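Local atomic coordinates of AgaA (Rhizobium radiobacter, PDB entry 6HLX), a protein that binds the opine agropinic acid as the periplasmic solute-binding protein of an ABC transporter, delivering it for import into the bacterium. Residues A[63-68]-A[113-118]; A[171-176]-A[188-193]; A[242-247]-A[370-375]. One frame throughout, in Å; residues are numbered along the deposited sequence. Where two conformers were deposited one is given.

Interaction 1: residues A[63-68]-A[113-118]. With ZN (zinc ion), chain R.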
loop_
_atom_site.group_PDB
_atom_site.type_symbol
_atom_site.label_atom_id
_atom_site.label_comp_id
_atom_site.label_asym_id
_atom_site.label_seq_id
_atom_site.Cartn_x
_atom_site.Cartn_y
_atom_site.Cartn_z
ATOM N N THR A 63 -5.979 2.102 -25.170
ATOM C CA THR A 63 -6.268 0.837 -25.865
ATOM C C THR A 63 -5.297 -0.187 -25.355
ATOM O O THR A 63 -4.096 0.059 -25.380
ATOM C CB THR A 63 -6.165 0.961 -27.395
ATOM O OG1 THR A 63 -7.097 1.936 -27.840
ATOM C CG2 THR A 63 -6.475 -0.369 -28.112
ATOM N N PHE A 64 -5.801 -1.353 -24.958
ATOM C CA PHE A 64 -4.955 -2.461 -24.503
ATOM C C PHE A 64 -5.084 -3.601 -25.467
ATOM O O PHE A 64 -6.211 -4.039 -25.753
ATOM C CB PHE A 64 -5.360 -2.931 -23.099
ATOM C CG PHE A 64 -5.190 -1.825 -22.085
ATOM C CD1 PHE A 64 -3.986 -1.664 -21.406
ATOM C CD2 PHE A 64 -6.222 -0.923 -21.835
ATOM C CE1 PHE A 64 -3.803 -0.603 -20.515
ATOM C CE2 PHE A 64 -6.042 0.136 -20.938
ATOM C CZ PHE A 64 -4.834 0.285 -20.285
ATOM N N HIS A 65 -3.943 -4.072 -25.986
ATOM C CA HIS A 65 -3.907 -5.227 -26.881
ATOM C C HIS A 65 -3.478 -6.409 -26.050
ATOM O O HIS A 65 -2.360 -6.435 -25.535
ATOM C CB HIS A 65 -2.985 -4.956 -28.061
ATOM C CG HIS A 65 -3.573 -3.953 -28.992
ATOM N ND1 HIS A 65 -4.662 -4.264 -29.791
ATOM C CD2 HIS A 65 -3.223 -2.665 -29.214
ATOM C CE1 HIS A 65 -4.910 -3.172 -30.499
ATOM N NE2 HIS A 65 -4.070 -2.192 -30.186
ATOM N N LEU A 66 -4.403 -7.337 -25.809
ATOM C CA LEU A 66 -4.154 -8.442 -24.892
ATOM C C LEU A 66 -3.201 -9.499 -25.421
ATOM O O LEU A 66 -3.282 -9.910 -26.576
ATOM C CB LEU A 66 -5.466 -9.104 -24.411
ATOM C CG LEU A 66 -6.515 -8.194 -23.768
ATOM C CD1 LEU A 66 -7.703 -9.022 -23.299
ATOM C CD2 LEU A 66 -5.919 -7.357 -22.600
ATOM N N ARG A 67 -2.316 -9.944 -24.532
ATOM C CA ARG A 67 -1.352 -11.011 -24.767
ATOM C C ARG A 67 -2.134 -12.330 -24.827
ATOM O O ARG A 67 -3.216 -12.437 -24.234
ATOM C CB ARG A 67 -0.409 -11.042 -23.535
ATOM C CG ARG A 67 0.823 -11.890 -23.684
ATOM C CD ARG A 67 1.662 -11.825 -22.419
ATOM N NE ARG A 67 2.269 -10.515 -22.173
ATOM C CZ ARG A 67 3.355 -10.056 -22.790
ATOM N NH1 ARG A 67 3.954 -10.784 -23.728
ATOM N NH2 ARG A 67 3.854 -8.866 -22.472
ATOM N N GLN A 68 -1.593 -13.337 -25.516
ATOM C CA GLN A 68 -2.192 -14.671 -25.487
ATOM C C GLN A 68 -1.863 -15.226 -24.086
ATOM O O GLN A 68 -0.693 -15.358 -23.728
ATOM C CB GLN A 68 -1.597 -15.584 -26.586
ATOM C CG GLN A 68 -2.032 -17.044 -26.460
ATOM C CD GLN A 68 -3.528 -17.266 -26.446
ATOM O OE1 GLN A 68 -4.276 -16.704 -27.261
ATOM N NE2 GLN A 68 -3.993 -18.112 -25.514
ATOM N N GLU A 113 -12.160 -9.994 -28.828
ATOM C CA GLU A 113 -11.742 -10.745 -27.636
ATOM C C GLU A 113 -10.374 -10.333 -27.087
ATOM O O GLU A 113 -10.093 -10.596 -25.912
ATOM C CB GLU A 113 -11.741 -12.261 -27.927
ATOM C CG GLU A 113 -13.127 -12.879 -27.924
ATOM C CD GLU A 113 -13.189 -14.357 -27.578
ATOM O OE1 GLU A 113 -12.173 -15.070 -27.763
ATOM O OE2 GLU A 113 -14.264 -14.804 -27.115
ATOM N N LYS A 114 -9.512 -9.721 -27.937
ATOM C CA LYS A 114 -8.159 -9.354 -27.516
ATOM C C LYS A 114 -7.907 -7.857 -27.426
ATOM O O LYS A 114 -6.745 -7.442 -27.345
ATOM C CB LYS A 114 -7.117 -10.023 -28.433
ATOM C CG LYS A 114 -7.129 -11.568 -28.390
ATOM C CD LYS A 114 -7.149 -12.137 -26.965
ATOM C CE LYS A 114 -7.403 -13.628 -26.927
ATOM N NZ LYS A 114 -6.162 -14.388 -27.205
ATOM N N THR A 115 -8.968 -7.049 -27.361
ATOM C CA THR A 115 -8.808 -5.599 -27.272
ATOM C C THR A 115 -9.772 -5.001 -26.267
ATOM O O THR A 115 -10.962 -5.300 -26.316
ATOM C CB THR A 115 -9.033 -4.940 -28.658
ATOM O OG1 THR A 115 -8.281 -5.632 -29.667
ATOM C CG2 THR A 115 -8.710 -3.441 -28.671
ATOM N N VAL A 116 -9.248 -4.149 -25.379
ATOM C CA VAL A 116 -10.022 -3.394 -24.389
ATOM C C VAL A 116 -9.713 -1.922 -24.625
ATOM O O VAL A 116 -8.546 -1.549 -24.688
ATOM C CB VAL A 116 -9.654 -3.747 -22.926
ATOM C CG1 VAL A 116 -10.543 -2.984 -21.931
ATOM C CG2 VAL A 116 -9.729 -5.230 -22.684
ATOM N N LYS A 117 -10.747 -1.084 -24.683
ATOM C CA LYS A 117 -10.539 0.350 -24.831
ATOM C C LYS A 117 -11.241 1.067 -23.689
ATOM O O LYS A 117 -12.433 0.842 -23.479
ATOM C CB LYS A 117 -11.125 0.840 -26.156
ATOM C CG LYS A 117 -10.498 0.234 -27.402
ATOM C CD LYS A 117 -10.912 1.029 -28.652
ATOM C CE LYS A 117 -12.258 0.647 -29.228
ATOM N NZ LYS A 117 -12.536 1.373 -30.497
ATOM N N LEU A 118 -10.515 1.943 -22.979
ATOM C CA LEU A 118 -11.082 2.763 -21.909
ATOM C C LEU A 118 -11.179 4.196 -22.382
ATOM O O LEU A 118 -10.300 4.685 -23.100
ATOM C CB LEU A 118 -10.203 2.734 -20.634
ATOM C CG LEU A 118 -9.806 1.360 -20.099
ATOM C CD1 LEU A 118 -8.905 1.504 -18.872
ATOM C CD2 LEU A 118 -11.025 0.487 -19.809
HETATM ZN ZN ZN R . -3.996 -0.331 -31.041
HETATM O O HOH W 1 -5.544 -6.874 -29.984
HETATM O O HOH W 2 -5.425 -14.090 -24.304
#
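Phe64, Val116, Leu66 and Leu118 form the apolar side of this antiparallel strand pair. The ring of Phe64, set by a CG anti to its carbonyl carbon, crosses Leu118 obliquely and brings CE2 to 3.8 Å from Leu118 CD1, while its CB sits across from that of Val116. Leu66 turns toward the partner strand, its CD1 4.3 Å from Val116 CG2. Helix 127-131 packs on the same side, with Ile128 and Leu131 against Phe64 and Leu131 also against Leu118.

The backbones are joined by three nearly straight hydrogen bonds. Phe64 and Val116 make the hydrogen-bonded pair: Phe64 N meets Val116 O at 2.8 Å, almost along the C=O axis, and Val116 N returns to Phe64 O at 3.1 Å within the carbonyl plane. Leu66 N reaches Lys114 O at 2.8 Å from above the carbonyl plane, the acceptor belonging to the residue just before the second strand.

Thr63, His65, Thr115 and Lys117 occupy the other face. The methyls CG2 of Thr63 and Thr115 touch at 3.8 Å, and Thr115 OG1 is held by Asp112. His65 lies alongside Thr115, and a water in its ring plane accepts from ND1 and donates to Lys114 O. The water at ND1 and the zinc at His65 NE2, bound at 2.0 Å, together hold the imidazole in its rotation. At the loop end, Lys114 bends at chi2 and chi4, so that NZ donates to a water that also lies close to Arg67 O and comes within 3.0 Å of Gln68 OE1.

Strand 61-66 is the middle strand of a five-stranded antiparallel sheet, with 45-55 on its other flank supplying Glu54 as the second protein ligand of a surface zinc site.

Interaction 2: residues A[171-176]-A[188-193]. With ZN (zinc ion), chain N; ZN (zinc ion), chain S.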
loop_
_atom_site.group_PDB
_atom_site.type_symbol
_atom_site.label_atom_id
_atom_site.label_comp_id
_atom_site.label_asym_id
_atom_site.label_seq_id
_atom_site.Cartn_x
_atom_site.Cartn_y
_atom_site.Cartn_z
ATOM N N GLU A 171 -1.167 -21.520 6.821
ATOM C CA GLU A 171 -0.504 -21.149 5.570
ATOM C C GLU A 171 -1.401 -21.165 4.347
ATOM O O GLU A 171 -2.450 -21.807 4.341
ATOM C CB GLU A 171 0.706 -22.080 5.299
ATOM C CG GLU A 171 0.338 -23.537 5.046
ATOM C CD GLU A 171 1.508 -24.404 4.608
ATOM O OE1 GLU A 171 2.663 -23.912 4.620
ATOM O OE2 GLU A 171 1.268 -25.577 4.262
ATOM N N ILE A 172 -0.926 -20.503 3.288
ATOM C CA ILE A 172 -1.504 -20.580 1.942
ATOM C C ILE A 172 -0.411 -21.207 1.074
ATOM O O ILE A 172 0.736 -20.746 1.117
ATOM C CB ILE A 172 -1.921 -19.200 1.380
ATOM C CG1 ILE A 172 -3.176 -18.663 2.123
ATOM C CG2 ILE A 172 -2.145 -19.265 -0.155
ATOM C CD1 ILE A 172 -3.385 -17.144 2.013
ATOM N N THR A 173 -0.744 -22.260 0.321
ATOM C CA THR A 173 0.205 -22.897 -0.595
ATOM C C THR A 173 -0.183 -22.564 -2.038
ATOM O O THR A 173 -1.363 -22.591 -2.394
ATOM C CB THR A 173 0.317 -24.414 -0.350
ATOM O OG1 THR A 173 0.580 -24.675 1.034
ATOM C CG2 THR A 173 1.391 -25.075 -1.222
ATOM N N VAL A 174 0.814 -22.224 -2.859
ATOM C CA VAL A 174 0.614 -21.934 -4.277
ATOM C C VAL A 174 1.580 -22.825 -5.058
ATOM O O VAL A 174 2.655 -23.164 -4.535
ATOM C CB VAL A 174 0.755 -20.436 -4.628
ATOM C CG1 VAL A 174 -0.215 -19.584 -3.787
ATOM C CG2 VAL A 174 2.200 -19.964 -4.461
ATOM N N LYS A 175 1.210 -23.196 -6.296
ATOM C CA LYS A 175 2.014 -24.109 -7.116
ATOM C C LYS A 175 2.271 -23.481 -8.473
ATOM O O LYS A 175 1.418 -22.764 -8.985
ATOM C CB LYS A 175 1.257 -25.430 -7.358
ATOM C CG LYS A 175 1.067 -26.298 -6.125
ATOM C CD LYS A 175 0.329 -27.596 -6.479
ATOM C CE LYS A 175 0.035 -28.410 -5.242
ATOM N NZ LYS A 175 0.857 -29.644 -5.190
ATOM N N LYS A 176 3.417 -23.796 -9.083
ATOM C CA LYS A 176 3.774 -23.258 -10.389
ATOM C C LYS A 176 2.662 -23.478 -11.416
ATOM O O LYS A 176 2.150 -24.595 -11.553
ATOM C CB LYS A 176 5.079 -23.937 -10.871
ATOM C CG LYS A 176 5.490 -23.594 -12.306
ATOM C CD LYS A 176 6.908 -24.073 -12.580
ATOM C CE LYS A 176 7.324 -23.720 -13.988
ATOM N NZ LYS A 176 8.796 -23.838 -14.173
ATOM N N LEU A 188 10.420 -21.489 -9.068
ATOM C CA LEU A 188 9.992 -22.356 -7.972
ATOM C C LEU A 188 8.804 -23.224 -8.346
ATOM O O LEU A 188 7.916 -22.786 -9.072
ATOM C CB LEU A 188 9.619 -21.493 -6.743
ATOM C CG LEU A 188 10.767 -20.660 -6.141
ATOM C CD1 LEU A 188 10.216 -19.534 -5.231
ATOM C CD2 LEU A 188 11.716 -21.553 -5.333
ATOM N N ASP A 189 8.760 -24.442 -7.793
ATOM C CA ASP A 189 7.628 -25.333 -8.022
ATOM C C ASP A 189 6.454 -24.977 -7.111
ATOM O O ASP A 189 5.299 -25.155 -7.501
ATOM C CB ASP A 189 8.061 -26.796 -7.825
ATOM C CG ASP A 189 9.058 -27.227 -8.891
ATOM O OD1 ASP A 189 8.750 -27.063 -10.097
ATOM O OD2 ASP A 189 10.152 -27.687 -8.523
ATOM N N GLU A 190 6.748 -24.504 -5.879
ATOM C CA GLU A 190 5.725 -24.133 -4.885
ATOM C C GLU A 190 6.248 -23.073 -3.958
ATOM O O GLU A 190 7.453 -22.954 -3.717
ATOM C CB GLU A 190 5.347 -25.325 -3.973
ATOM C CG GLU A 190 4.837 -26.552 -4.669
ATOM C CD GLU A 190 4.348 -27.643 -3.746
ATOM O OE1 GLU A 190 3.860 -28.645 -4.296
ATOM O OE2 GLU A 190 4.461 -27.523 -2.507
ATOM N N VAL A 191 5.318 -22.339 -3.365
ATOM C CA VAL A 191 5.634 -21.394 -2.308
ATOM C C VAL A 191 4.581 -21.629 -1.229
ATOM O O VAL A 191 3.381 -21.704 -1.543
ATOM C CB VAL A 191 5.666 -19.904 -2.757
ATOM C CG1 VAL A 191 6.177 -19.014 -1.611
ATOM C CG2 VAL A 191 6.559 -19.722 -3.983
ATOM N N HIS A 192 5.030 -21.797 0.015
ATOM C CA HIS A 192 4.132 -21.926 1.166
ATOM C C HIS A 192 4.280 -20.602 1.931
ATOM O O HIS A 192 5.364 -20.280 2.444
ATOM C CB HIS A 192 4.507 -23.145 2.038
ATOM C CG HIS A 192 4.434 -24.459 1.307
ATOM N ND1 HIS A 192 3.992 -25.609 1.929
ATOM C CD2 HIS A 192 4.787 -24.758 0.031
ATOM C CE1 HIS A 192 4.075 -26.573 1.016
ATOM N NE2 HIS A 192 4.571 -26.118 -0.134
ATOM N N TYR A 193 3.199 -19.825 1.975
ATOM C CA TYR A 193 3.164 -18.534 2.695
ATOM C C TYR A 193 2.665 -18.863 4.100
ATOM O O TYR A 193 1.481 -19.138 4.264
ATOM C CB TYR A 193 2.226 -17.535 1.981
ATOM C CG TYR A 193 2.777 -17.074 0.650
ATOM C CD1 TYR A 193 3.678 -16.011 0.572
ATOM C CD2 TYR A 193 2.401 -17.701 -0.536
ATOM C CE1 TYR A 193 4.213 -15.603 -0.652
ATOM C CE2 TYR A 193 2.914 -17.288 -1.769
ATOM C CZ TYR A 193 3.846 -16.262 -1.818
ATOM O OH TYR A 193 4.372 -15.895 -3.035
HETATM ZN ZN ZN N . 3.403 -25.920 3.830
HETATM ZN ZN ZN S . 3.637 -29.967 -2.699
HETATM O O HOH W 3 1.806 -29.801 -2.540
#
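Glu190 leaves strand 190-193 beside Lys175 of the antiparallel strand 171-176, the two forming a non-hydrogen-bonded pair. Its CB lies 3.5 Å from Val174 O, and CG, anti to the carbonyl carbon, runs past the CG of Lys175. Extended beyond that point, the chain carries its carboxylate to a zinc ion, bound by OE1 at 2.1 Å and more loosely by OE2 at 2.6 Å. OE1 also takes a salt bridge from Lys175 NZ, which arrives from above the carboxylate plane and donates to a zinc-bound water as well. OE2 turns its anti lone pair to His192 NE2, 2.8 Å away and close to the imidazole plane.

The other nitrogen of that ring, His192 ND1, binds a second zinc at 2.0 Å, and Glu171 chelates the same ion through both carboxylate oxygens. Thr173 CG2 lies over one face of the imidazole in a CH-pi contact, 3.6 Å from the ring centroid. On the reverse of the sheet, Val174 CG2 meets the edge of Tyr193 at CE2, and helix 23-32 packs over both residues. Five backbone hydrogen bonds, from Ile172 with Tyr193 to Lys176 with Asp189, hold the register.

Both histidine nitrogens are therefore engaged, one by metal and one by carboxylate. The second zinc would be expected to make NE2-H a stronger donor, while the first zinc and Lys175 probably keep Glu190 ionised, so the two metal sites are linked through the imidazole and the Glu190 carboxylate and may influence each other.

Interaction 3: residues A[242-247]-A[370-375]. With G9Z (agropinic acid), chain E; EDO (1,2-ethanediol), chain B.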
loop_
_atom_site.group_PDB
_atom_site.type_symbol
_atom_site.label_atom_id
_atom_site.label_comp_id
_atom_site.label_asym_id
_atom_site.label_seq_id
_atom_site.Cartn_x
_atom_site.Cartn_y
_atom_site.Cartn_z
ATOM N N GLY A 242 2.840 8.234 10.179
ATOM C CA GLY A 242 2.125 9.488 10.414
ATOM C C GLY A 242 0.751 9.235 10.986
ATOM O O GLY A 242 0.542 8.229 11.670
ATOM N N LEU A 243 -0.190 10.159 10.734
ATOM C CA LEU A 243 -1.551 10.007 11.238
ATOM C C LEU A 243 -2.565 10.368 10.173
ATOM O O LEU A 243 -2.373 11.347 9.444
ATOM C CB LEU A 243 -1.773 10.956 12.445
ATOM C CG LEU A 243 -1.029 10.625 13.751
ATOM C CD1 LEU A 243 -1.057 11.818 14.692
ATOM C CD2 LEU A 243 -1.672 9.399 14.464
ATOM N N GLN A 244 -3.671 9.626 10.165
ATOM C CA GLN A 244 -4.880 9.892 9.381
ATOM C C GLN A 244 -5.917 10.287 10.417
ATOM O O GLN A 244 -5.995 9.658 11.482
ATOM C CB GLN A 244 -5.357 8.633 8.632
ATOM C CG GLN A 244 -4.466 8.296 7.458
ATOM C CD GLN A 244 -4.605 6.864 7.050
ATOM O OE1 GLN A 244 -3.717 6.060 7.335
ATOM N NE2 GLN A 244 -5.725 6.500 6.408
ATOM N N PHE A 245 -6.698 11.322 10.119
ATOM C CA PHE A 245 -7.715 11.853 11.037
ATOM C C PHE A 245 -9.119 11.691 10.475
ATOM O O PHE A 245 -9.358 12.046 9.308
ATOM C CB PHE A 245 -7.476 13.369 11.258
ATOM C CG PHE A 245 -6.119 13.731 11.822
ATOM C CD1 PHE A 245 -5.045 13.983 10.983
ATOM C CD2 PHE A 245 -5.920 13.826 13.192
ATOM C CE1 PHE A 245 -3.794 14.335 11.506
ATOM C CE2 PHE A 245 -4.667 14.162 13.710
ATOM C CZ PHE A 245 -3.602 14.376 12.863
ATOM N N ASN A 246 -10.073 11.264 11.315
ATOM C CA ASN A 246 -11.461 11.252 10.878
ATOM C C ASN A 246 -11.961 12.680 11.118
ATOM O O ASN A 246 -12.131 13.104 12.279
ATOM C CB ASN A 246 -12.291 10.257 11.676
ATOM C CG ASN A 246 -13.698 10.140 11.185
ATOM O OD1 ASN A 246 -14.262 11.086 10.628
ATOM N ND2 ASN A 246 -14.298 8.964 11.370
ATOM N N THR A 247 -12.203 13.419 10.023
ATOM C CA THR A 247 -12.600 14.827 10.124
ATOM C C THR A 247 -14.043 15.038 10.635
ATOM O O THR A 247 -14.435 16.200 10.873
ATOM C CB THR A 247 -12.330 15.588 8.829
ATOM O OG1 THR A 247 -13.240 15.150 7.831
ATOM C CG2 THR A 247 -10.869 15.499 8.368
ATOM N N GLY A 370 -14.000 3.875 8.505
ATOM C CA GLY A 370 -13.766 5.134 9.218
ATOM C C GLY A 370 -14.203 5.055 10.671
ATOM O O GLY A 370 -14.503 6.077 11.291
ATOM N N ASP A 371 -14.231 3.828 11.239
ATOM C CA ASP A 371 -14.642 3.603 12.623
ATOM C C ASP A 371 -13.497 3.929 13.596
ATOM O O ASP A 371 -12.985 3.053 14.301
ATOM C CB ASP A 371 -15.171 2.172 12.809
ATOM C CG ASP A 371 -15.771 1.908 14.176
ATOM O OD1 ASP A 371 -16.037 2.897 14.920
ATOM O OD2 ASP A 371 -15.959 0.719 14.517
ATOM N N TYR A 372 -13.101 5.205 13.630
ATOM C CA TYR A 372 -12.014 5.678 14.481
ATOM C C TYR A 372 -12.042 7.200 14.547
ATOM O O TYR A 372 -12.693 7.815 13.704
ATOM C CB TYR A 372 -10.652 5.187 13.923
ATOM C CG TYR A 372 -10.259 5.688 12.543
ATOM C CD1 TYR A 372 -9.578 6.894 12.385
ATOM C CD2 TYR A 372 -10.452 4.898 11.406
ATOM C CE1 TYR A 372 -9.127 7.318 11.136
ATOM C CE2 TYR A 372 -10.043 5.335 10.140
ATOM C CZ TYR A 372 -9.369 6.542 10.012
ATOM O OH TYR A 372 -8.879 6.954 8.791
ATOM N N ASP A 373 -11.303 7.798 15.516
ATOM C CA ASP A 373 -11.140 9.262 15.677
ATOM C C ASP A 373 -9.873 9.634 14.866
ATOM O O ASP A 373 -9.910 10.517 14.013
ATOM C CB ASP A 373 -10.951 9.619 17.161
ATOM C CG ASP A 373 -12.143 9.300 18.058
ATOM O OD1 ASP A 373 -13.264 9.180 17.532
ATOM O OD2 ASP A 373 -11.940 9.148 19.287
ATOM N N PHE A 374 -8.769 8.917 15.119
ATOM C CA PHE A 374 -7.533 9.012 14.329
ATOM C C PHE A 374 -6.786 7.716 14.391
ATOM O O PHE A 374 -7.074 6.886 15.254
ATOM C CB PHE A 374 -6.652 10.241 14.639
ATOM C CG PHE A 374 -5.910 10.380 15.951
ATOM C CD1 PHE A 374 -6.485 9.946 17.150
ATOM C CD2 PHE A 374 -4.715 11.102 16.015
ATOM C CE1 PHE A 374 -5.850 10.187 18.376
ATOM C CE2 PHE A 374 -4.081 11.342 17.243
ATOM C CZ PHE A 374 -4.655 10.881 18.413
ATOM N N THR A 375 -5.913 7.469 13.401
ATOM C CA THR A 375 -5.203 6.180 13.326
ATOM C C THR A 375 -3.765 6.364 12.934
ATOM O O THR A 375 -3.449 7.299 12.189
ATOM C CB THR A 375 -5.929 5.179 12.385
ATOM O OG1 THR A 375 -5.293 3.886 12.440
ATOM C CG2 THR A 375 -5.956 5.632 10.895
HETATM O OAM G9Z E . -0.324 -4.132 5.976
HETATM C CAB G9Z E . 0.237 -3.508 6.887
HETATM C CAC G9Z E . 0.588 -4.103 8.116
HETATM C CB G9Z E . 1.281 -2.986 8.955
HETATM C CA G9Z E . 1.100 -1.713 8.144
HETATM C C G9Z E . 2.348 -1.035 7.964
HETATM O O G9Z E . 3.099 -1.388 7.014
HETATM N N G9Z E . 0.461 -2.181 6.870
HETATM C CAG G9Z E . 0.207 -1.292 5.672
HETATM C CAH G9Z E . -1.063 -0.466 5.883
HETATM O OAP G9Z E . -0.817 0.391 6.998
HETATM C CAI G9Z E . -1.433 0.374 4.656
HETATM O OAQ G9Z E . -1.262 -0.433 3.463
HETATM C CAJ G9Z E . -2.932 0.827 4.696
HETATM O OAR G9Z E . -3.229 1.604 3.522
HETATM C CAK G9Z E . -3.390 1.578 5.969
HETATM O OAT G9Z E . -4.828 1.670 5.980
HETATM C CAL G9Z E . -2.731 2.958 6.114
HETATM O OAS G9Z E . -3.095 3.547 7.382
HETATM O OXT G9Z E . 2.653 -0.133 8.791
HETATM C C1 EDO B . -16.945 10.447 14.459
HETATM O O1 EDO B . -17.203 11.234 15.605
HETATM C C2 EDO B . -15.416 10.244 14.324
HETATM O O2 EDO B . -14.921 9.458 15.396
#
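This antiparallel pairing gives the agropinic acid pocket one of its residues, Gln244. The side chain is extended beyond CG and leads OE1 to the ligand, where hydroxyl OAS donates a hydrogen bond of 2.6 Å. Its NE2 is held by the backbone carbonyls of Thr402 and Asn404, so the amide is fixed with its oxygen turned to the opine. Beside it, Gln244 CB packs 3.8 Å from Thr375 CG2, and that methyl in turn lies over one face of the Tyr372 ring, offset toward its rim.

Gln244 and Thr375 form a hydrogen-bonded pair: Gln244 N to Thr375 O and Thr375 N to Gln244 O, both nearly along the C=O axes. Where the first strand ends, Asn246 N adds one more backbone bond beyond the last bridge, to Asp373 O at 2.8 Å. With CG anti to its backbone N (chi1 -176°), Asn246 reaches over to the facing segment; ND2 donates to Tyr372 O at 3.1 Å and weakly to Gly370 O, while OD1 accepts from Lys248 N. This buried amide thereby pins the segment that follows the Schellman motif ending helix 360-369. An ethanediol, probably from crystallisation, donates to Asp373 OD1 nearby.

The face away from the ligand is apolar. Phe245 and Phe374 lie side by side with planes 17° apart, but slid so far that the rings barely overlap; CE2 of Phe245 meets CD2 of Phe374 at 3.8 Å. Leu243 CD2 approaches that same CD2 at 3.8 Å.

Phe252 meets both rings, and helix 255-264 packs against Leu243 and Phe245 through Ile261. Within the mixed sheet, strand 446-451 flanks 240-245 and strand 322-327 flanks 374-379, placing the pair at its middle.

How the interactions relate
From the N terminus, interaction 1 closes a loop of 44 residues that includes helix 79-90 and edge strand 105-110, joining strands 61-66 and 115-120 within the five-stranded antiparallel sheet. Interaction 2 follows with an 11-residue connection lacking helix or strand, and joins neighbouring strands of the seven-stranded mixed sheet that also takes in strand 3-8. Interaction 3 spans 122 residues, bringing strand 374-379 back beside 240-245 in a third sheet. The three loops run in series, neither nesting nor crossing. Interaction 3 lies across the chain's centre from the other two, its centre about 40 Å from that of interaction 1 and about 36 Å from that of interaction 2; it alone touches the opine.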